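Local structure of acid phosphatase (Bacillus anthracis, 2I33) at residues T83-G86 and Y87-W91; E223-L226 and Y227-F231. The protein is a class C acid phosphatase of the HAD superfamily that binds magnesium and probably hydrolyses phosphate monoesters. All coordinates share one frame; numbering follows the deposited sequence.

Contact 1: T83-G86 and Y87-W91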
loop_
_atom_site.group_PDB
_atom_site.type_symbol
_atom_site.label_atom_id
_atom_site.label_comp_id
_atom_site.label_asym_id
_atom_site.label_seq_id
_atom_site.Cartn_x
_atom_site.Cartn_y
_atom_site.Cartn_z
ATOM N N THR A 83 13.002 -21.279 -3.995
ATOM C CA THR A 83 13.153 -22.367 -4.954
ATOM C C THR A 83 13.574 -21.860 -6.331
ATOM O O THR A 83 14.019 -22.631 -7.187
ATOM C CB THR A 83 11.854 -23.140 -5.124
ATOM O OG1 THR A 83 10.843 -22.273 -5.637
ATOM C CG2 THR A 83 11.393 -23.744 -3.782
ATOM N N GLY A 84 13.379 -20.564 -6.538
ATOM C CA GLY A 84 13.600 -19.951 -7.831
ATOM C C GLY A 84 12.525 -20.259 -8.855
ATOM O O GLY A 84 12.710 -19.989 -10.053
ATOM N N LYS A 85 11.416 -20.832 -8.392
ATOM C CA LYS A 85 10.339 -21.239 -9.289
ATOM C C LYS A 85 9.090 -20.442 -8.961
ATOM O O LYS A 85 8.489 -20.583 -7.905
ATOM C CB LYS A 85 10.133 -22.757 -9.206
ATOM C CG LYS A 85 11.382 -23.515 -9.627
ATOM C CD LYS A 85 11.280 -25.026 -9.430
ATOM C CE LYS A 85 12.489 -25.723 -10.015
ATOM N NZ LYS A 85 13.736 -25.351 -9.301
ATOM N N GLY A 86 8.719 -19.557 -9.880
ATOM C CA GLY A 86 7.647 -18.651 -9.664
ATOM C C GLY A 86 6.259 -19.253 -9.767
ATOM O O GLY A 86 6.054 -20.370 -10.276
ATOM N N TYR A 87 5.294 -18.453 -9.337
ATOM C CA TYR A 87 3.895 -18.784 -9.472
ATOM C C TYR A 87 3.642 -19.179 -10.904
ATOM O O TYR A 87 4.147 -18.519 -11.814
ATOM C CB TYR A 87 3.041 -17.560 -9.138
ATOM C CG TYR A 87 1.568 -17.736 -9.455
ATOM C CD1 TYR A 87 1.070 -17.458 -10.727
ATOM C CD2 TYR A 87 0.687 -18.217 -8.495
ATOM C CE1 TYR A 87 -0.280 -17.637 -11.033
ATOM C CE2 TYR A 87 -0.642 -18.383 -8.778
ATOM C CZ TYR A 87 -1.129 -18.099 -10.053
ATOM O OH TYR A 87 -2.469 -18.284 -10.348
ATOM N N PRO A 88 2.819 -20.215 -11.139
ATOM C CA PRO A 88 2.032 -20.975 -10.156
ATOM C C PRO A 88 2.653 -22.291 -9.649
ATOM O O PRO A 88 1.936 -23.196 -9.226
ATOM C CB PRO A 88 0.766 -21.272 -10.952
ATOM C CG PRO A 88 1.271 -21.533 -12.288
ATOM C CD PRO A 88 2.472 -20.620 -12.502
ATOM N N TYR A 89 3.972 -22.411 -9.673
ATOM C CA TYR A 89 4.622 -23.610 -9.140
ATOM C C TYR A 89 4.169 -23.835 -7.710
ATOM O O TYR A 89 4.306 -22.932 -6.893
ATOM C CB TYR A 89 6.111 -23.404 -9.145
ATOM C CG TYR A 89 6.886 -24.570 -8.598
ATOM C CD1 TYR A 89 6.903 -25.779 -9.266
ATOM C CD2 TYR A 89 7.606 -24.459 -7.418
ATOM C CE1 TYR A 89 7.641 -26.852 -8.807
ATOM C CE2 TYR A 89 8.356 -25.542 -6.954
ATOM C CZ TYR A 89 8.350 -26.721 -7.630
ATOM O OH TYR A 89 9.087 -27.816 -7.196
ATOM N N LYS A 90 3.608 -25.020 -7.465
ATOM C CA LYS A 90 3.109 -25.432 -6.140
ATOM C C LYS A 90 2.042 -24.494 -5.552
ATOM O O LYS A 90 1.756 -24.509 -4.358
ATOM C CB LYS A 90 4.302 -25.707 -5.205
ATOM C CG LYS A 90 5.080 -26.918 -5.653
ATOM C CD LYS A 90 6.131 -27.375 -4.671
ATOM C CE LYS A 90 6.681 -28.733 -5.100
ATOM N NZ LYS A 90 7.775 -29.305 -4.246
ATOM N N TRP A 91 1.378 -23.701 -6.401
ATOM C CA TRP A 91 0.292 -22.874 -5.921
ATOM C C TRP A 91 -0.876 -23.741 -5.457
ATOM O O TRP A 91 -1.437 -23.525 -4.376
ATOM C CB TRP A 91 -0.155 -21.907 -7.007
ATOM C CG TRP A 91 -1.324 -21.103 -6.622
ATOM C CD1 TRP A 91 -2.583 -21.218 -7.103
ATOM C CD2 TRP A 91 -1.339 -20.031 -5.687
ATOM N NE1 TRP A 91 -3.407 -20.284 -6.493
ATOM C CE2 TRP A 91 -2.664 -19.544 -5.619
ATOM C CE3 TRP A 91 -0.373 -19.442 -4.880
ATOM C CZ2 TRP A 91 -3.030 -18.485 -4.777
ATOM C CZ3 TRP A 91 -0.729 -18.404 -4.073
ATOM C CH2 TRP A 91 -2.047 -17.932 -4.016
#
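Lys85 lays its aliphatic chain over one face of the Tyr89 ring. Lys85 CB lies 3.5 Å from Tyr89 CD2. Further out, in the modelled conformer of the lysine, one of two, Lys85 CD makes a CH-pi contact, 3.9 Å from the centroid of the Tyr89 ring and offset toward the rim. Lys90 CG packs on the opposite face, so the phenol sits between two lysine chains. Tyr89 CG stands anti to the backbone N (chi1 179°), which turns the ring back toward Lys85. The backbone between them is tied by Tyr89 N, which donates to Gly86 O at 3.0 Å with an N-H...O angle of 160°. The bond closes a type VI turn from Gly86 to Tyr89, with cis-Pro88 in third place. Lys85 N donates to Thr83 OG1 at 3.2 Å, an ST turn at the C-terminal end of helix 74-83. Thr83 OG1 also bonds Met79 O in that helix. What the lysine offers the tyrosine here is mainly methylene groups: the contact is apolar packing at the surface, held by one backbone bond and one backbone-to-threonine bond.

Contact 2: E223-L226 and Y227-F231; sequences EGAL and YDYNF
The Tyr227 ring carries Glu223 O over the centre of one face, 3.7 Å above the plane. Phe231 CE1 lies in plane at its edge. From the side of Phe231, Tyr227 CD2 stands over a face, so the two rings meet edge-to-face. Glu223 CD is at the edge of the Phe231 ring, and Phe231 CZ approaches Gly224 CA to 3.3 Å. The Tyr229 ring covers the Gly224-Ala225 peptide with one face. Ala225 CA makes a CH-pi contact there, 3.9 Å from the centroid of the Tyr229 ring. Ala225 CB touches Tyr229 OH, whose hydrogen bond goes to Lys191 O.

The backbone here forms a Schellman motif that ends helix 221-226. Tyr229 N donates to Gly224 O at 2.6 Å, and Asp228 N to Ala225 O at 3.2 Å. Asp228 is the C-prime residue, with positive phi (52°). Gly224 O also accepts from Tyr227 N; the two donors come from opposite faces of its carbonyl plane. A type I' turn from Tyr227 to Asn230 carries the chain onward.

Glu223 is extended, with CG anti to the backbone N (chi1 -180°), and its carboxylate reaches the phenol end of Tyr227. Tyr227 OH donates to the anti lone pair of Glu223 OE2 at 2.5 Å. The carboxylate and ring planes are 67° apart. Arg242 in helix 235-244 serves both groups: NH2 forms a salt bridge with Glu223 OE2 and NE bonds Tyr227 OH. This probably favours the charged carboxylate in a buried place. A water donates to Leu226 O and, at 3.0 Å, to Asp228 OD2. Met22 of the second subunit packs on Glu223, and Leu25 of that subunit on Leu226.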
loop_
_atom_site.group_PDB
_atom_site.type_symbol
_atom_site.label_atom_id
_atom_site.label_comp_id
_atom_site.label_asym_id
_atom_site.label_seq_id
_atom_site.Cartn_x
_atom_site.Cartn_y
_atom_site.Cartn_z
ATOM N N GLU A 223 1.454 -6.161 -12.890
ATOM C CA GLU A 223 2.510 -6.872 -13.561
ATOM C C GLU A 223 2.017 -7.468 -14.873
ATOM O O GLU A 223 2.660 -7.339 -15.886
ATOM C CB GLU A 223 3.086 -7.995 -12.698
ATOM C CG GLU A 223 4.218 -8.745 -13.406
ATOM C CD GLU A 223 4.736 -9.966 -12.664
ATOM O OE1 GLU A 223 4.158 -10.317 -11.625
ATOM O OE2 GLU A 223 5.719 -10.562 -13.162
ATOM N N GLY A 224 0.866 -8.128 -14.818
ATOM C CA GLY A 224 0.271 -8.711 -16.014
ATOM C C GLY A 224 0.142 -7.671 -17.118
ATOM O O GLY A 224 0.442 -7.955 -18.288
ATOM N N ALA A 225 -0.268 -6.457 -16.737
ATOM C CA ALA A 225 -0.420 -5.365 -17.711
ATOM C C ALA A 225 0.872 -5.076 -18.460
ATOM O O ALA A 225 0.828 -4.749 -19.631
ATOM C CB ALA A 225 -0.940 -4.091 -17.068
ATOM N N LEU A 226 2.013 -5.180 -17.785
ATOM C CA LEU A 226 3.303 -4.971 -18.444
ATOM C C LEU A 226 3.594 -6.011 -19.522
ATOM O O LEU A 226 4.324 -5.737 -20.461
ATOM C CB LEU A 226 4.436 -4.981 -17.421
ATOM C CG LEU A 226 4.361 -3.833 -16.416
ATOM C CD1 LEU A 226 5.264 -4.176 -15.283
ATOM C CD2 LEU A 226 4.751 -2.512 -17.034
ATOM N N TYR A 227 3.029 -7.203 -19.349
ATOM C CA TYR A 227 3.233 -8.301 -20.277
ATOM C C TYR A 227 2.100 -8.394 -21.269
ATOM O O TYR A 227 1.983 -9.402 -21.957
ATOM C CB TYR A 227 3.320 -9.648 -19.536
ATOM C CG TYR A 227 4.299 -9.685 -18.405
ATOM C CD1 TYR A 227 5.478 -8.953 -18.449
ATOM C CD2 TYR A 227 4.088 -10.516 -17.325
ATOM C CE1 TYR A 227 6.383 -8.997 -17.398
ATOM C CE2 TYR A 227 4.972 -10.565 -16.276
ATOM C CZ TYR A 227 6.114 -9.805 -16.311
ATOM O OH TYR A 227 6.978 -9.845 -15.249
ATOM N N ASP A 228 1.255 -7.366 -21.335
ATOM C CA ASP A 228 0.001 -7.439 -22.098
ATOM C C ASP A 228 -0.782 -8.676 -21.689
ATOM O O ASP A 228 -1.387 -9.342 -22.520
ATOM C CB ASP A 228 0.276 -7.469 -23.592
ATOM C CG ASP A 228 1.119 -6.311 -24.044
ATOM O OD1 ASP A 228 0.769 -5.165 -23.683
ATOM O OD2 ASP A 228 2.107 -6.542 -24.775
ATOM N N TYR A 229 -0.701 -9.016 -20.407
ATOM C CA TYR A 229 -1.389 -10.169 -19.844
ATOM C C TYR A 229 -0.967 -11.524 -20.433
ATOM O O TYR A 229 -1.705 -12.507 -20.344
ATOM C CB TYR A 229 -2.896 -9.946 -19.922
ATOM C CG TYR A 229 -3.281 -8.673 -19.178
ATOM C CD1 TYR A 229 -3.354 -8.637 -17.786
ATOM C CD2 TYR A 229 -3.505 -7.495 -19.878
ATOM C CE1 TYR A 229 -3.691 -7.462 -17.118
ATOM C CE2 TYR A 229 -3.840 -6.322 -19.219
ATOM C CZ TYR A 229 -3.927 -6.303 -17.844
ATOM O OH TYR A 229 -4.266 -5.124 -17.216
ATOM N N ASN A 230 0.241 -11.558 -20.983
ATOM C CA ASN A 230 0.823 -12.779 -21.521
ATOM C C ASN A 230 1.978 -13.255 -20.648
ATOM O O ASN A 230 3.122 -12.836 -20.829
ATOM C CB ASN A 230 1.292 -12.541 -22.946
ATOM C CG ASN A 230 1.902 -13.783 -23.566
ATOM O OD1 ASN A 230 1.775 -14.880 -23.018
ATOM N ND2 ASN A 230 2.570 -13.618 -24.694
ATOM N N PHE A 231 1.671 -14.146 -19.714
ATOM C CA PHE A 231 2.691 -14.716 -18.830
ATOM C C PHE A 231 3.418 -15.897 -19.473
ATOM O O PHE A 231 4.369 -16.418 -18.883
ATOM C CB PHE A 231 2.083 -15.124 -17.476
ATOM C CG PHE A 231 1.729 -13.956 -16.600
ATOM C CD1 PHE A 231 2.589 -13.540 -15.582
ATOM C CD2 PHE A 231 0.540 -13.268 -16.787
ATOM C CE1 PHE A 231 2.275 -12.473 -14.789
ATOM C CE2 PHE A 231 0.216 -12.191 -15.992
ATOM C CZ PHE A 231 1.088 -11.790 -14.985
HETATM O O HOH W 1 4.517 -6.599 -23.032
#

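Overall arrangement
Contact 1 closes before contact 2 opens along the chain. Their centres are 17 Å apart and their nearest atoms about 6 Å apart. Contact 1 lies in the surface loop between helices 74-83 and 91-97. Contact 2 is largely buried and joins the end of helix 221-226 to the loop before helix 235-244. Neither reaches the magnesium ion bound by Asp65, Asp67 and Asp180. The side chain of Tyr87 in contact 1 is about 10 Å from the metal, and that of Glu223 in contact 2 about 12 Å. Trp91 of contact 1 touches Asp67; Asp65 and Asp67 fit the DxDxT pattern of HAD phosphatases, probably part of the active site. Contact 2 instead borders the second subunit.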